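Local atomic coordinates of sulfide-quinone reductase (Aquifex aeolicus, PDB entry 3HYV), a protein that uses a quinone to oxidise hydrogen sulfide to polysulfide sulfur, working as a membrane-associated homotrimer with one FAD per subunit. Residues Asn75-Ser80 with Thr89-Lys94; Ser34-Phe39 with Ile123-His128. One frame throughout, in Å; residues are numbered along the deposited sequence.

Contact 1. Residues Asn75-Ser80 with Thr89-Lys94; sequences NEKAES and TTQSGK. With FAD (flavin-adenine dinucleotide), chain G.
E76 OE1 is gripped by three donors from the far strand and the turn that follows it. The S92 hydroxyl OG binds it at 2.8 Å from the syn side, tilted out of the carboxylate plane; S92 N meets it at 3.0 Å, nearly end-on; and T90 OG1 approaches from above that plane at 3.1 Å. With CG beside its own backbone N (chi1 -79°) and the chain extended beyond, E76 reaches to the type I turn T90-G93. Three bonds hold OE1, and the weak salt bridge of 3.4 Å from OE2 to K94 NZ should further limit the carboxylate's rotation. The neighbouring positive charge would probably favour the ionised form.

Backbone pairing continues the contact. K77 O accepts from Q91 N, and beyond the non-hydrogen-bonded pair A78-T90 the register slips by one residue. E79 N (2.9 Å) and S80 N (3.1 Å) both donate to T89 O, which defines a classic beta bulge, and T89 N returns a bond to S80 O. The backbone N and O of A78, on the side of its strand away from T90, meet the adenine edge of FAD: A78 N donates to N1A at 3.1 Å, while N6A donates to A78 O. The hairpin 78-82/87-90, extended by strand 95-97, forms a small antiparallel sheet directly after strand 71-74, an outermost strand of the parallel FAD-binding sheet.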
# COMPACT_ATOMS: atom_id res chain seq x y z
N ASN A 75 6.36 27.38 45.14
CA ASN A 75 5.54 26.17 44.94
C ASN A 75 4.06 26.42 45.25
O ASN A 75 3.56 26.02 46.30
CB ASN A 75 6.10 25.01 45.76
CG ASN A 75 5.49 23.66 45.39
OD1 ASN A 75 4.90 23.50 44.31
ND2 ASN A 75 5.64 22.68 46.28
N GLU A 76 3.38 27.08 44.32
CA GLU A 76 1.97 27.43 44.40
C GLU A 76 1.41 27.49 42.99
O GLU A 76 2.15 27.68 42.02
CB GLU A 76 1.79 28.84 44.97
CG GLU A 76 1.91 29.00 46.46
CD GLU A 76 1.51 30.40 46.89
OE1 GLU A 76 0.29 30.72 46.82
OE2 GLU A 76 2.40 31.18 47.30
N LYS A 77 0.09 27.37 42.89
CA LYS A 77 -0.63 27.66 41.66
C LYS A 77 -0.62 29.17 41.42
O LYS A 77 -0.90 29.95 42.33
CB LYS A 77 -2.06 27.13 41.79
CG LYS A 77 -3.00 27.43 40.62
CD LYS A 77 -3.94 26.25 40.36
CE LYS A 77 -3.21 25.15 39.57
NZ LYS A 77 -3.91 23.84 39.62
N ALA A 78 -0.27 29.58 40.20
CA ALA A 78 -0.50 30.95 39.77
C ALA A 78 -1.97 31.09 39.37
O ALA A 78 -2.48 30.29 38.57
CB ALA A 78 0.40 31.32 38.61
N GLU A 79 -2.64 32.08 39.96
CA GLU A 79 -4.10 32.22 39.92
C GLU A 79 -4.59 33.29 38.93
O GLU A 79 -5.55 33.06 38.20
CB GLU A 79 -4.63 32.51 41.34
CG GLU A 79 -6.16 32.52 41.52
CD GLU A 79 -6.61 32.99 42.91
OE1 GLU A 79 -6.18 34.08 43.37
OE2 GLU A 79 -7.42 32.28 43.54
N SER A 80 -3.94 34.45 38.92
CA SER A 80 -4.31 35.53 37.99
C SER A 80 -3.13 36.37 37.48
O SER A 80 -2.07 36.44 38.12
CB SER A 80 -5.39 36.44 38.59
OG SER A 80 -4.97 37.05 39.80
N THR A 89 -0.53 36.92 40.57
CA THR A 89 -1.10 36.68 41.88
C THR A 89 -1.27 35.18 42.08
O THR A 89 -1.92 34.51 41.27
CB THR A 89 -2.45 37.43 42.08
OG1 THR A 89 -2.28 38.81 41.71
CG2 THR A 89 -2.95 37.34 43.53
N THR A 90 -0.64 34.65 43.14
CA THR A 90 -0.71 33.22 43.44
C THR A 90 -1.97 32.91 44.24
O THR A 90 -2.69 33.82 44.66
CB THR A 90 0.54 32.72 44.21
OG1 THR A 90 0.66 33.43 45.45
CG2 THR A 90 1.81 32.91 43.39
N GLN A 91 -2.22 31.62 44.47
CA GLN A 91 -3.43 31.14 45.15
C GLN A 91 -3.59 31.68 46.57
O GLN A 91 -4.71 31.97 47.01
CB GLN A 91 -3.46 29.61 45.16
CG GLN A 91 -4.84 28.99 45.37
CD GLN A 91 -4.95 27.60 44.75
OE1 GLN A 91 -4.00 26.81 44.76
NE2 GLN A 91 -6.13 27.30 44.20
N SER A 92 -2.48 31.81 47.30
CA SER A 92 -2.52 32.31 48.68
C SER A 92 -2.65 33.84 48.78
O SER A 92 -2.77 34.39 49.88
CB SER A 92 -1.31 31.81 49.49
OG SER A 92 -0.10 32.36 49.00
N GLY A 93 -2.62 34.52 47.63
CA GLY A 93 -2.79 35.96 47.57
C GLY A 93 -1.53 36.77 47.37
O GLY A 93 -1.58 38.00 47.27
N LYS A 94 -0.39 36.09 47.30
CA LYS A 94 0.92 36.73 47.11
C LYS A 94 1.04 37.42 45.74
O LYS A 94 0.83 36.79 44.70
CB LYS A 94 2.01 35.68 47.31
CG LYS A 94 3.45 36.16 47.20
CD LYS A 94 4.42 34.97 47.34
CE LYS A 94 4.58 34.56 48.82
NZ LYS A 94 4.62 33.08 49.00
PA FAD G . 4.59 20.37 30.98
O1A FAD G . 5.95 19.79 30.69
O2A FAD G . 3.43 19.44 31.20
O5B FAD G . 4.72 21.31 32.29
C5B FAD G . 3.89 22.43 32.59
C4B FAD G . 4.10 22.80 34.06
O4B FAD G . 3.24 23.88 34.48
C3B FAD G . 3.76 21.63 34.96
O3B FAD G . 4.75 21.53 35.98
C2B FAD G . 2.44 22.01 35.60
O2B FAD G . 2.33 21.40 36.88
C1B FAD G . 2.57 23.52 35.69
N9A FAD G . 1.28 24.27 35.86
C8A FAD G . 0.08 23.99 35.32
N7A FAD G . -0.82 24.93 35.71
C5A FAD G . -0.18 25.80 36.51
C6A FAD G . -0.56 26.95 37.20
N6A FAD G . -1.84 27.40 37.14
N1A FAD G . 0.36 27.62 37.93
C2A FAD G . 1.63 27.19 38.00
N3A FAD G . 2.02 26.10 37.35
C4A FAD G . 1.15 25.38 36.60
N1 FAD G . 7.14 14.83 23.10
C2 FAD G . 8.24 14.31 22.50
O2 FAD G . 8.99 15.05 21.84
N3 FAD G . 8.56 13.00 22.61
C4 FAD G . 7.77 12.19 23.34
O4 FAD G . 8.08 10.87 23.44
C4X FAD G . 6.62 12.70 23.97
N5 FAD G . 5.83 11.88 24.69
C5X FAD G . 4.72 12.37 25.30
C6 FAD G . 3.90 11.52 26.06
C7 FAD G . 2.76 12.01 26.70
C7M FAD G . 1.91 11.05 27.50
C8 FAD G . 2.43 13.36 26.58
C8M FAD G . 1.19 13.96 27.23
C9 FAD G . 3.25 14.20 25.83
C9A FAD G . 4.40 13.73 25.18
N10 FAD G . 5.21 14.57 24.45
C10 FAD G . 6.31 14.06 23.84
C1' FAD G . 4.83 16.00 24.28
C2' FAD G . 5.54 17.13 25.01
O2' FAD G . 6.96 17.04 24.85
C3' FAD G . 5.12 17.17 26.48
O3' FAD G . 3.68 17.25 26.55
C4' FAD G . 5.79 18.30 27.26
O4' FAD G . 5.83 17.93 28.64
C5' FAD G . 5.06 19.63 27.14
O5' FAD G . 5.83 20.63 27.82
P FAD G . 5.19 21.89 28.59
O1P FAD G . 6.34 22.65 29.22
O2P FAD G . 4.33 22.64 27.59
O3P FAD G . 4.20 21.31 29.73

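Contact 2. Residues Ser34-Phe39 with Ile123-His128; sequences SDRPYF and ICTAEH. With FAD (flavin-adenine dinucleotide), chain G.
Y38 OH donates to E127 OE2 over 2.8 Å, and this short bond is the firm part of an otherwise sparse contact. The carboxylate oxygen lies at the ring edge and is met on its syn side, only 17° out of the carboxylate plane. E127 is bent at chi2 (80°), which brings its end to the tyrosine. A water in the plane of the ring donates to Y38 OH and accepts from A126 N, linking the hydroxyl to the first turn of helix 126-141.

R36 is held more loosely on this side. Its NH2 makes a weak salt bridge of 3.5 Å to E127 OE1, the two flat groups lying 21° apart, and comes within 3.7 Å of the T125 methyl CG2. E127 is exposed, so solvent probably competes for this weak ion pair. The other end of the guanidinium is engaged more closely: NH1 donates to FAD O2B at 2.9 Å, and O2B in turn donates to D35 OD1 at 2.6 Å. T125 is the N-cap residue of the helix, its OG1 accepting from H128 N at 3.2 Å.

An acidic residue just past the second strand, bonded to the adenosine ribose, is a common feature of FAD-binding Rossmann folds; here D35 and R36 share the O2B hydroxyl, and S34 also belongs to this FAD site.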
# COMPACT_ATOMS: atom_id res chain seq x y z
N SER A 34 5.36 27.11 40.16
CA SER A 34 4.75 25.85 39.71
C SER A 34 3.89 25.21 40.80
O SER A 34 4.22 25.28 41.98
CB SER A 34 5.84 24.88 39.27
OG SER A 34 5.30 23.84 38.47
N ASP A 35 2.79 24.58 40.40
CA ASP A 35 1.92 23.86 41.34
C ASP A 35 2.45 22.47 41.75
O ASP A 35 2.04 21.94 42.78
CB ASP A 35 0.47 23.77 40.85
CG ASP A 35 0.33 23.13 39.48
OD1 ASP A 35 1.36 22.80 38.83
OD2 ASP A 35 -0.82 22.94 39.05
N ARG A 36 3.38 21.92 40.96
CA ARG A 36 4.01 20.64 41.27
C ARG A 36 5.41 20.86 41.84
O ARG A 36 6.13 21.72 41.35
CB ARG A 36 4.07 19.75 40.02
CG ARG A 36 2.72 19.24 39.54
CD ARG A 36 2.87 18.20 38.43
NE ARG A 36 1.62 17.48 38.19
CZ ARG A 36 0.67 17.86 37.34
NH1 ARG A 36 0.82 18.97 36.62
NH2 ARG A 36 -0.42 17.13 37.20
N PRO A 37 5.80 20.10 42.88
CA PRO A 37 7.13 20.31 43.45
C PRO A 37 8.28 19.61 42.70
O PRO A 37 9.43 19.70 43.13
CB PRO A 37 6.99 19.77 44.89
CG PRO A 37 5.88 18.78 44.84
CD PRO A 37 5.05 19.04 43.59
N TYR A 38 7.96 18.95 41.58
CA TYR A 38 8.94 18.19 40.79
C TYR A 38 8.86 18.57 39.31
O TYR A 38 7.82 19.03 38.85
CB TYR A 38 8.72 16.67 40.95
CG TYR A 38 7.33 16.20 40.50
CD1 TYR A 38 7.08 15.91 39.15
CD2 TYR A 38 6.28 16.06 41.41
CE1 TYR A 38 5.82 15.49 38.72
CE2 TYR A 38 5.01 15.64 40.99
CZ TYR A 38 4.79 15.36 39.63
OH TYR A 38 3.55 14.95 39.19
N PHE A 39 9.96 18.37 38.58
CA PHE A 39 9.91 18.23 37.12
C PHE A 39 9.66 16.76 36.76
O PHE A 39 10.36 15.87 37.26
CB PHE A 39 11.23 18.68 36.46
CG PHE A 39 11.34 18.31 34.99
CD1 PHE A 39 10.82 19.14 34.01
CD2 PHE A 39 11.94 17.11 34.60
CE1 PHE A 39 10.90 18.81 32.65
CE2 PHE A 39 12.03 16.75 33.24
CZ PHE A 39 11.50 17.60 32.26
N ILE A 123 -2.88 8.67 30.30
CA ILE A 123 -1.45 8.60 30.61
C ILE A 123 -0.71 9.95 30.50
O ILE A 123 0.52 9.98 30.38
CB ILE A 123 -0.73 7.50 29.76
CG1 ILE A 123 -0.72 7.85 28.27
CG2 ILE A 123 -1.36 6.13 30.01
CD1 ILE A 123 -0.09 6.79 27.36
N CYS A 124 -1.46 11.04 30.58
CA CYS A 124 -0.92 12.39 30.33
C CYS A 124 -0.19 13.03 31.51
O CYS A 124 0.67 13.87 31.31
CB CYS A 124 -2.02 13.33 29.85
SG CYS A 124 -2.67 12.94 28.25
N THR A 125 -0.58 12.65 32.74
CA THR A 125 0.14 13.07 33.95
C THR A 125 0.66 11.83 34.68
O THR A 125 0.15 10.72 34.47
CB THR A 125 -0.74 13.91 34.93
OG1 THR A 125 -1.79 13.11 35.47
CG2 THR A 125 -1.35 15.12 34.24
N ALA A 126 1.66 12.02 35.54
CA ALA A 126 2.22 10.91 36.33
C ALA A 126 1.14 10.25 37.19
O ALA A 126 1.09 9.03 37.28
CB ALA A 126 3.37 11.38 37.20
N GLU A 127 0.28 11.07 37.79
CA GLU A 127 -0.83 10.61 38.64
C GLU A 127 -1.85 9.76 37.86
O GLU A 127 -2.31 8.72 38.35
CB GLU A 127 -1.53 11.79 39.32
CG GLU A 127 -0.67 12.53 40.38
CD GLU A 127 0.33 13.52 39.79
OE1 GLU A 127 0.11 14.04 38.67
OE2 GLU A 127 1.35 13.80 40.46
N HIS A 128 -2.21 10.19 36.65
CA HIS A 128 -3.10 9.41 35.78
C HIS A 128 -2.43 8.11 35.30
O HIS A 128 -3.07 7.06 35.26
CB HIS A 128 -3.59 10.26 34.59
CG HIS A 128 -4.64 11.26 34.96
ND1 HIS A 128 -4.45 12.62 34.85
CD2 HIS A 128 -5.91 11.10 35.42
CE1 HIS A 128 -5.54 13.26 35.25
NE2 HIS A 128 -6.44 12.36 35.59
PA FAD G . 4.59 20.37 30.98
O1A FAD G . 5.95 19.79 30.69
O2A FAD G . 3.43 19.44 31.20
O5B FAD G . 4.72 21.31 32.29
C5B FAD G . 3.89 22.43 32.59
C4B FAD G . 4.10 22.80 34.06
O4B FAD G . 3.24 23.88 34.48
C3B FAD G . 3.76 21.63 34.96
O3B FAD G . 4.75 21.53 35.98
C2B FAD G . 2.44 22.01 35.60
O2B FAD G . 2.33 21.40 36.88
C1B FAD G . 2.57 23.52 35.69
N9A FAD G . 1.28 24.27 35.86
C8A FAD G . 0.08 23.99 35.32
N7A FAD G . -0.82 24.93 35.71
C5A FAD G . -0.18 25.80 36.51
C6A FAD G . -0.56 26.95 37.20
N6A FAD G . -1.84 27.40 37.14
N1A FAD G . 0.36 27.62 37.93
C2A FAD G . 1.63 27.19 38.00
N3A FAD G . 2.02 26.10 37.35
C4A FAD G . 1.15 25.38 36.60
N1 FAD G . 7.14 14.83 23.10
C2 FAD G . 8.24 14.31 22.50
O2 FAD G . 8.99 15.05 21.84
N3 FAD G . 8.56 13.00 22.61
C4 FAD G . 7.77 12.19 23.34
O4 FAD G . 8.08 10.87 23.44
C4X FAD G . 6.62 12.70 23.97
N5 FAD G . 5.83 11.88 24.69
C5X FAD G . 4.72 12.37 25.30
C6 FAD G . 3.90 11.52 26.06
C7 FAD G . 2.76 12.01 26.70
C7M FAD G . 1.91 11.05 27.50
C8 FAD G . 2.43 13.36 26.58
C8M FAD G . 1.19 13.96 27.23
C9 FAD G . 3.25 14.20 25.83
C9A FAD G . 4.40 13.73 25.18
N10 FAD G . 5.21 14.57 24.45
C10 FAD G . 6.31 14.06 23.84
C1' FAD G . 4.83 16.00 24.28
C2' FAD G . 5.54 17.13 25.01
O2' FAD G . 6.96 17.04 24.85
C3' FAD G . 5.12 17.17 26.48
O3' FAD G . 3.68 17.25 26.55
C4' FAD G . 5.79 18.30 27.26
O4' FAD G . 5.83 17.93 28.64
C5' FAD G . 5.06 19.63 27.14
O5' FAD G . 5.83 20.63 27.82
P FAD G . 5.19 21.89 28.59
O1P FAD G . 6.34 22.65 29.22
O2P FAD G . 4.33 22.64 27.59
O3P FAD G . 4.20 21.31 29.73
O HOH W 1 3.04 14.73 36.17

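In the fold
From the N terminus the chain forms strand 4-8 and helix 12-24, then strand 29-33, whose end leads into 34-39, the first half of contact 2. It next passes through helix 45-49 and strands 59-61 and 71-74 to reach 75-80. Eight residues later, at 89-94, contact 1 closes, wholly within the longer excursion of 83 residues that contact 2 closes at 123-128. The two therefore nest without crossing. Contact 1 joins neighbouring strands of the small antiparallel sheet beside the adenine, whereas contact 2 ties the loop after strand 29-33 and the start of strand 38-40 to the N-terminal end of helix 126-141. A weak salt bridge between K77 and D35 connects them, and FAD touches both.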